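Local structure of protein Diedel (Drosophila melanogaster, 3ZZO) at residues S69-F72 and V73-Q77. The protein acts as a secreted immune cytokine that promotes survival of Sindbis virus infection by suppressing the immune deficiency pathway and limits intestinal stem cell proliferation after bacterial infection. Sequence-based numbering, arbitrary orientation.
Sequences SQEF and VRRNQ. With EDO (1,2-ethanediol), chain C.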
# COMPACT_ATOMS: atom_id res chain seq x y z
N SER A 69 -0.50 -5.15 -4.28
CA SER A 69 -1.37 -4.35 -5.15
C SER A 69 -2.60 -5.14 -5.57
O SER A 69 -3.67 -4.55 -5.80
CB SER A 69 -0.61 -3.81 -6.35
OG SER A 69 -0.03 -4.87 -7.12
N GLN A 70 -2.47 -6.45 -5.73
CA GLN A 70 -3.60 -7.31 -6.12
C GLN A 70 -4.68 -7.28 -5.06
O GLN A 70 -5.88 -7.20 -5.37
CB GLN A 70 -3.02 -8.72 -6.35
CG GLN A 70 -3.99 -9.70 -6.97
CD GLN A 70 -3.30 -10.97 -7.39
OE1 GLN A 70 -2.08 -11.09 -7.31
NE2 GLN A 70 -4.04 -11.92 -7.94
N GLU A 71 -4.28 -7.26 -3.80
CA GLU A 71 -5.21 -7.13 -2.67
C GLU A 71 -5.81 -5.72 -2.56
O GLU A 71 -6.96 -5.58 -2.20
CB GLU A 71 -4.54 -7.54 -1.38
CG GLU A 71 -5.49 -7.62 -0.23
CD GLU A 71 -5.04 -8.46 0.91
OE1 GLU A 71 -4.03 -9.17 0.79
OE2 GLU A 71 -5.71 -8.41 1.98
N PHE A 72 -5.02 -4.69 -2.88
CA PHE A 72 -5.54 -3.32 -2.93
C PHE A 72 -6.70 -3.23 -3.92
O PHE A 72 -7.75 -2.66 -3.63
CB PHE A 72 -4.42 -2.35 -3.32
CG PHE A 72 -4.88 -0.92 -3.41
CD1 PHE A 72 -5.13 -0.21 -2.28
CD2 PHE A 72 -5.07 -0.30 -4.64
CE1 PHE A 72 -5.57 1.12 -2.37
CE2 PHE A 72 -5.53 1.00 -4.71
CZ PHE A 72 -5.77 1.69 -3.57
N VAL A 73 -6.54 -3.85 -5.09
CA VAL A 73 -7.62 -3.89 -6.07
C VAL A 73 -8.80 -4.70 -5.52
O VAL A 73 -9.95 -4.29 -5.60
CB VAL A 73 -7.14 -4.47 -7.42
CG1 VAL A 73 -8.30 -4.58 -8.40
CG2 VAL A 73 -6.04 -3.59 -7.99
N ARG A 74 -8.50 -5.88 -4.96
CA ARG A 74 -9.56 -6.80 -4.49
C ARG A 74 -10.42 -6.15 -3.43
O ARG A 74 -11.64 -6.19 -3.51
CB ARG A 74 -8.92 -8.06 -3.96
CG ARG A 74 -9.92 -9.19 -3.77
CD ARG A 74 -9.32 -10.43 -3.14
NE ARG A 74 -8.23 -10.96 -3.95
CZ ARG A 74 -6.95 -10.95 -3.65
NH1 ARG A 74 -6.50 -10.52 -2.46
NH2 ARG A 74 -6.09 -11.39 -4.53
N ARG A 75 -9.79 -5.59 -2.41
CA ARG A 75 -10.57 -5.06 -1.29
C ARG A 75 -11.35 -3.80 -1.64
O ARG A 75 -12.27 -3.43 -0.94
CB ARG A 75 -9.73 -4.96 -0.06
CG ARG A 75 -8.76 -3.91 -0.06
CD ARG A 75 -7.77 -4.15 1.17
NE ARG A 75 -8.46 -4.12 2.43
CZ ARG A 75 -8.12 -4.88 3.52
NH1 ARG A 75 -7.08 -5.72 3.55
NH2 ARG A 75 -8.86 -4.78 4.58
N ASN A 76 -10.98 -3.16 -2.74
CA ASN A 76 -11.64 -1.95 -3.20
C ASN A 76 -12.44 -2.20 -4.47
O ASN A 76 -12.64 -1.30 -5.29
CB ASN A 76 -10.57 -0.88 -3.40
CG ASN A 76 -9.97 -0.46 -2.10
OD1 ASN A 76 -8.72 -0.53 -1.89
ND2 ASN A 76 -10.80 -0.02 -1.18
N GLN A 77 -12.99 -3.41 -4.58
CA GLN A 77 -13.84 -3.80 -5.68
C GLN A 77 -14.88 -2.76 -6.02
O GLN A 77 -15.17 -2.50 -7.19
CB GLN A 77 -14.51 -5.12 -5.34
CG GLN A 77 -15.37 -5.64 -6.47
CD GLN A 77 -16.08 -6.94 -6.18
OE1 GLN A 77 -16.06 -7.44 -5.05
NE2 GLN A 77 -16.70 -7.50 -7.19
C1 EDO C . -2.10 -5.17 -11.20
O1 EDO C . -0.80 -5.03 -11.58
C2 EDO C . -2.24 -4.90 -9.68
O2 EDO C . -1.60 -5.81 -8.94
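Three consecutive i to i+4 hydrogen bonds, Val73 N to Ser69 O, Arg74 N to Gln70 O and Arg75 N to Glu71 O, define a short alpha-helix; the last is the straightest, 2.8 Å long with an N-H...O angle of 172°, whereas Asn76 N reaches Phe72 O weakly at 3.4 Å. On the outer side, Glu71 meets two arginines. Its OE2 forms a salt bridge with Arg75 NH1, long at 3.4 Å, in which the carboxylate and guanidinium planes are nearly parallel (1° apart) but offset from one another. Asp38 O also accepts from Arg75 NH1. The Arg74 chain, bent at chi3 (-59°), folds back along the helix: NH1 lies 3.7 Å from Glu71 CB and NH2 3.6 Å from Gln70 CG. Its main polar partner is Asp67, whose OD2 forms a salt bridge with Arg74 NH2 and whose backbone N donates to Glu71 OE1, tying these side chains to the residues preceding the helix. This is the helix that covers the antiparallel sheet of subdomain SD1, a ferredoxin-like fold. The buried ring of Phe72 packs against Val33, Ile35 and Ile81 and makes an edge-to-face contact with Phe11; one terminal atom of the Asn76 amide approaches one ring face, offset toward the rim, with the amide steeply inclined to the ring. Near the first turn, Ser69 OG hydrogen-bonds O2 of a 1,2-ethanediol at 2.6 Å, probably a crystallisation additive.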